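Local coordinates for protein bacterioferritin (Mycobacterium smegmatis str. MC2 155, PDB 3BKN) that probably stores iron as a 24-subunit, haem-binding shell whose ferroxidase centres oxidise ferrous iron with dioxygen and pass ferric iron to a mineral core in the cavity, at residues A[4-7]-A[8-11]; A[146-149]-A[150-154]. One frame throughout, in Å; residues are numbered along the deposited sequence.

Contact 1. Residues A[4-7]-A[8-11]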
ATOM      1  N   ASP A   4     -26.430  34.625  40.094  1.00 51.51           N
ATOM      2  CA  ASP A   4     -27.401  34.738  41.140  1.00 51.48           C
ATOM      3  C   ASP A   4     -27.012  33.908  42.386  1.00 50.96           C
ATOM      4  O   ASP A   4     -26.665  32.754  42.268  1.00 50.75           O
ATOM      5  CB  ASP A   4     -28.794  34.415  40.594  1.00 51.83           C
ATOM      6  CG  ASP A   4     -29.813  34.267  41.693  1.00 55.74           C
ATOM      7  OD1 ASP A   4     -29.843  33.161  42.288  1.00 57.56           O
ATOM      8  OD2 ASP A   4     -30.555  35.252  41.997  1.00 57.17           O
ATOM      9  N   PRO A   5     -27.016  34.532  43.581  1.00 51.28           N
ATOM     10  CA  PRO A   5     -26.566  33.783  44.763  1.00 50.82           C
ATOM     11  C   PRO A   5     -27.352  32.471  45.082  1.00 50.75           C
ATOM     12  O   PRO A   5     -26.743  31.532  45.630  1.00 51.70           O
ATOM     13  CB  PRO A   5     -26.631  34.823  45.884  1.00 50.43           C
ATOM     14  CG  PRO A   5     -27.569  35.915  45.356  1.00 50.47           C
ATOM     15  CD  PRO A   5     -27.357  35.940  43.897  1.00 50.24           C
ATOM     16  N   ASP A   6     -28.653  32.406  44.748  1.00 49.68           N
ATOM     17  CA  ASP A   6     -29.453  31.203  44.983  1.00 49.44           C
ATOM     18  C   ASP A   6     -29.094  30.068  44.028  1.00 49.18           C
ATOM     19  O   ASP A   6     -29.035  28.908  44.415  1.00 49.89           O
ATOM     20  CB  ASP A   6     -30.934  31.554  44.955  1.00 50.39           C
ATOM     21  CG  ASP A   6     -31.377  32.270  46.255  1.00 53.24           C
ATOM     22  OD1 ASP A   6     -30.980  31.767  47.345  1.00 54.96           O
ATOM     23  OD2 ASP A   6     -32.087  33.319  46.208  1.00 52.79           O
ATOM     24  N   VAL A   7     -28.811  30.415  42.787  1.00 47.73           N
ATOM     25  CA  VAL A   7     -28.308  29.474  41.807  1.00 45.86           C
ATOM     26  C   VAL A   7     -26.961  28.906  42.228  1.00 45.78           C
ATOM     27  O   VAL A   7     -26.735  27.694  42.065  1.00 46.41           O
ATOM     28  CB  VAL A   7     -28.219  30.115  40.403  1.00 45.18           C
ATOM     29  CG1 VAL A   7     -27.375  29.264  39.467  1.00 44.22           C
ATOM     30  CG2 VAL A   7     -29.629  30.362  39.839  1.00 44.27           C
ATOM     31  N   LEU A   8     -26.066  29.746  42.766  1.00 44.54           N
ATOM     32  CA  LEU A   8     -24.732  29.261  43.151  1.00 43.72           C
ATOM     33  C   LEU A   8     -24.827  28.384  44.399  1.00 44.74           C
ATOM     34  O   LEU A   8     -24.122  27.400  44.496  1.00 44.93           O
ATOM     35  CB  LEU A   8     -23.735  30.386  43.342  1.00 42.97           C
ATOM     36  CG  LEU A   8     -23.386  31.191  42.088  1.00 43.40           C
ATOM     37  CD1 LEU A   8     -23.004  32.610  42.469  1.00 42.74           C
ATOM     38  CD2 LEU A   8     -22.312  30.539  41.214  1.00 43.02           C
ATOM     39  N   LYS A   9     -25.726  28.716  45.334  1.00 45.45           N
ATOM     40  CA  LYS A   9     -26.042  27.805  46.424  1.00 45.36           C
ATOM     41  C   LYS A   9     -26.450  26.452  45.885  1.00 44.90           C
ATOM     42  O   LYS A   9     -25.984  25.427  46.368  1.00 45.72           O
ATOM     43  CB  LYS A   9     -27.176  28.317  47.268  1.00 46.05           C
ATOM     44  CG  LYS A   9     -26.748  29.210  48.408  1.00 48.72           C
ATOM     45  CD  LYS A   9     -27.990  29.677  49.214  0.50 48.54           C
ATOM     46  CE  LYS A   9     -27.904  31.152  49.562  0.50 47.53           C
ATOM     47  NZ  LYS A   9     -28.909  31.502  50.600  0.50 46.87           N
ATOM     48  N   LEU A  10     -27.327  26.446  44.889  1.00 43.47           N
ATOM     49  CA  LEU A  10     -27.819  25.193  44.330  1.00 42.69           C
ATOM     50  C   LEU A  10     -26.700  24.411  43.612  1.00 43.16           C
ATOM     51  O   LEU A  10     -26.488  23.239  43.860  1.00 43.24           O
ATOM     52  CB  LEU A  10     -29.008  25.468  43.406  1.00 41.86           C
ATOM     53  CG  LEU A  10     -29.450  24.290  42.550  1.00 42.79           C
ATOM     54  CD1 LEU A  10     -30.151  23.175  43.354  1.00 41.51           C
ATOM     55  CD2 LEU A  10     -30.386  24.858  41.516  1.00 44.67           C
ATOM     56  N   LEU A  11     -25.964  25.081  42.733  1.00 42.77           N
ATOM     57  CA  LEU A  11     -24.824  24.453  42.097  1.00 41.71           C
ATOM     58  C   LEU A  11     -23.830  23.847  43.090  1.00 42.43           C
ATOM     59  O   LEU A  11     -23.308  22.748  42.914  1.00 42.59           O
ATOM     60  CB  LEU A  11     -24.130  25.448  41.188  1.00 40.73           C
ATOM     61  CG  LEU A  11     -24.958  25.923  40.004  1.00 39.00           C
ATOM     62  CD1 LEU A  11     -24.185  26.962  39.390  1.00 38.67           C
ATOM     63  CD2 LEU A  11     -25.245  24.879  38.952  1.00 38.72           C
TER
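V7 O takes L11 N at 2.8 Å in an almost straight bond (N-H...O 176°), one of four i-to-i+4 links in the first turns of helix 5-34. The others run from L8 N to D4 O at 3.1 Å, from K9 N to P5 O at 3.0 Å and from L10 N to D6 O at 3.0 Å. D4 is the N-cap: its OD1 accepts V7 N at 3.0 Å and, in a weak, bent bond, D6 N, while P5 fills the first helical position. D4 therefore serves the helix start twice, with its carboxylate on the N-H groups of D6 and V7 and its carbonyl on that of L8. On the outer side D6 and K9 run alongside each other, and a long salt bridge of 3.9 Å joins D6 OD1 to K9 NZ; the lysine chain bends at chi3 (-137°) on its way there. On the inner side V7 CG1, anti to its backbone N (chi1 166°), lies against L11 CD1 at 3.9 Å. This apolar strip enters the four-helix bundle, V7 touching C108 of helix 83-110 and S116 of helix 114-144, and L11 reaching L120 of helix 114-144 and I62 of helix 38-64.

Contact 2. Residues A[146-149]-A[150-154]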
ATOM      1  N   ASP A 146     -30.216 -13.999  44.062  1.00 46.07           N
ATOM      2  CA  ASP A 146     -28.907 -13.400  44.356  1.00 46.95           C
ATOM      3  C   ASP A 146     -27.702 -14.113  43.774  1.00 45.94           C
ATOM      4  O   ASP A 146     -26.903 -13.496  43.102  1.00 45.84           O
ATOM      5  CB  ASP A 146     -28.749 -13.207  45.865  1.00 48.97           C
ATOM      6  CG  ASP A 146     -29.412 -11.933  46.334  1.00 53.02           C
ATOM      7  OD1 ASP A 146     -30.026 -11.272  45.466  1.00 54.47           O
ATOM      8  OD2 ASP A 146     -29.359 -11.591  47.546  1.00 56.36           O
ATOM      9  N   ALA A 147     -27.570 -15.408  44.044  1.00 45.47           N
ATOM     10  CA  ALA A 147     -26.423 -16.160  43.513  1.00 44.49           C
ATOM     11  C   ALA A 147     -26.387 -16.130  41.961  1.00 43.71           C
ATOM     12  O   ALA A 147     -25.360 -15.782  41.371  1.00 43.25           O
ATOM     13  CB  ALA A 147     -26.345 -17.595  44.086  1.00 42.69           C
ATOM     14  N   LEU A 148     -27.506 -16.441  41.312  1.00 43.24           N
ATOM     15  CA  LEU A 148     -27.524 -16.490  39.858  1.00 42.76           C
ATOM     16  C   LEU A 148     -27.199 -15.129  39.225  1.00 43.07           C
ATOM     17  O   LEU A 148     -26.533 -15.057  38.197  1.00 43.23           O
ATOM     18  CB  LEU A 148     -28.848 -17.045  39.357  1.00 42.07           C
ATOM     19  CG  LEU A 148     -28.946 -17.520  37.906  1.00 42.27           C
ATOM     20  CD1 LEU A 148     -27.729 -18.291  37.545  1.00 42.50           C
ATOM     21  CD2 LEU A 148     -30.218 -18.398  37.728  1.00 41.99           C
ATOM     22  N   TYR A 149     -27.683 -14.050  39.831  1.00 42.57           N
ATOM     23  CA  TYR A 149     -27.408 -12.730  39.343  1.00 41.73           C
ATOM     24  C   TYR A 149     -25.911 -12.447  39.472  1.00 42.57           C
ATOM     25  O   TYR A 149     -25.255 -11.992  38.537  1.00 43.30           O
ATOM     26  CB  TYR A 149     -28.178 -11.719  40.139  1.00 40.31           C
ATOM     27  CG  TYR A 149     -27.854 -10.331  39.676  1.00 40.49           C
ATOM     28  CD1 TYR A 149     -28.613  -9.737  38.687  1.00 40.18           C
ATOM     29  CD2 TYR A 149     -26.767  -9.631  40.189  1.00 40.22           C
ATOM     30  CE1 TYR A 149     -28.317  -8.494  38.236  1.00 40.56           C
ATOM     31  CE2 TYR A 149     -26.453  -8.371  39.754  1.00 40.69           C
ATOM     32  CZ  TYR A 149     -27.246  -7.800  38.753  1.00 40.88           C
ATOM     33  OH  TYR A 149     -26.990  -6.551  38.239  1.00 40.02           O
ATOM     34  N   ALA A 150     -25.396 -12.718  40.663  1.00 42.58           N
ATOM     35  CA  ALA A 150     -24.009 -12.567  40.999  1.00 41.71           C
ATOM     36  C   ALA A 150     -23.101 -13.309  39.991  1.00 42.01           C
ATOM     37  O   ALA A 150     -22.070 -12.741  39.551  1.00 41.59           O
ATOM     38  CB  ALA A 150     -23.770 -13.060  42.451  1.00 41.72           C
ATOM     39  N   ALA A 151     -23.473 -14.547  39.622  1.00 41.27           N
ATOM     40  CA  ALA A 151     -22.744 -15.299  38.572  1.00 41.19           C
ATOM     41  C   ALA A 151     -22.623 -14.534  37.229  1.00 41.79           C
ATOM     42  O   ALA A 151     -21.735 -14.811  36.441  1.00 42.08           O
ATOM     43  CB  ALA A 151     -23.355 -16.677  38.329  1.00 39.06           C
ATOM     44  N   GLN A 152     -23.490 -13.560  36.967  1.00 41.70           N
ATOM     45  CA  GLN A 152     -23.379 -12.821  35.721  1.00 41.69           C
ATOM     46  C   GLN A 152     -22.429 -11.630  35.872  1.00 42.53           C
ATOM     47  O   GLN A 152     -22.261 -10.820  34.942  1.00 43.61           O
ATOM     48  CB  GLN A 152     -24.732 -12.326  35.234  1.00 40.17           C
ATOM     49  CG  GLN A 152     -25.869 -13.339  35.244  1.00 40.03           C
ATOM     50  CD  GLN A 152     -25.513 -14.641  34.616  1.00 39.36           C
ATOM     51  OE1 GLN A 152     -25.059 -14.664  33.480  1.00 40.80           O
ATOM     52  NE2 GLN A 152     -25.705 -15.749  35.350  1.00 37.03           N
ATOM     53  N   CYS A 153     -21.826 -11.502  37.042  1.00 42.46           N
ATOM     54  CA  CYS A 153     -20.982 -10.379  37.332  1.00 43.07           C
ATOM     55  C   CYS A 153     -19.516 -10.778  37.399  1.00 44.04           C
ATOM     56  O   CYS A 153     -18.668  -9.934  37.650  1.00 44.95           O
ATOM     57  CB  CYS A 153     -21.410  -9.773  38.651  1.00 42.75           C
ATOM     58  SG  CYS A 153     -22.992  -9.037  38.566  1.00 44.49           S
ATOM     59  N   VAL A 154     -19.224 -12.067  37.215  1.00 44.09           N
ATOM     60  CA  VAL A 154     -17.858 -12.575  37.253  1.00 44.14           C
ATOM     61  C   VAL A 154     -17.475 -12.953  35.832  1.00 45.37           C
ATOM     62  O   VAL A 154     -18.342 -13.124  34.963  1.00 46.68           O
ATOM     63  CB  VAL A 154     -17.701 -13.786  38.220  1.00 43.75           C
ATOM     64  CG1 VAL A 154     -18.211 -13.419  39.592  1.00 44.19           C
ATOM     65  CG2 VAL A 154     -18.453 -14.998  37.737  1.00 42.30           C
TER
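Q152 folds its side chain back along the helix and gives NE2 to the carbonyl of L148, a 3.0 Å bond in which a side-chain amide stands where the backbone N-H four residues on would serve in a regular α-helix. The acceptor lies almost in the plane of the amide, and the N-H...O angle is 164°. A bend at chi2 (-49°) turns the amide back, and its NE2 also passes 3.9 Å from L148 CD1, the two side chains lying side by side. The backbone N of Q152 goes instead to Y149 O at 2.8 Å, meeting that oxygen from above the carbonyl plane, and C153 N likewise spans three residues to A150 O. Before this tightening, regular i-to-i+4 bonds join A150 N to D146 O at 3.0 Å and A151 N to A147 O at 2.9 Å. C153 points its side chain back at 146-149, and its SG meets Y149 CE2 at 3.7 Å, an oblique sulfur-aromatic contact with the sulfur 4.6 Å from the ring centroid. With CG anti to the backbone N (chi1 178°), the Y149 ring lies beside A150 N and C153 SG; its OH is hydrogen-bonded to Q137 OE1, while D146 forms a salt bridge with R84. L148 packs on A151 of a second subunit and A147 on L144 of a third, consistent with the short fifth helix of ferritins gathering around a fourfold axis. Q152 OE1 accepts from R156 of a fourth subunit and weakly from R156 of the second. With NE2 spent on L148 O and OE1 on neighbouring arginines, the buried amide is held at both ends, and one side chain thus links the last turn of 146-154 to neighbouring subunits. The guanidinium groups would probably also polarise its carbonyl.

From the N terminus, contact 1 comes first, with D4 capping and 5-11 beginning helix 5-34; the chain then runs through helices 38-64, 83-110 and 114-144 before contact 2 appears at residues 146-154. Each is one continuous local stretch at a helix terminus, contact 2 running from helix 146-151 into the following loop, so neither closes a long loop, and the two follow in series without nesting or crossing. The centres of contact 1 and contact 2 are about 43 Å apart, on opposite sides of the chain's centre. Contact 1 fits the start of the first long helix against the rest of the bundle within one subunit; contact 2 joins helix 146-151 both to its own bundle and to other subunits of the shell.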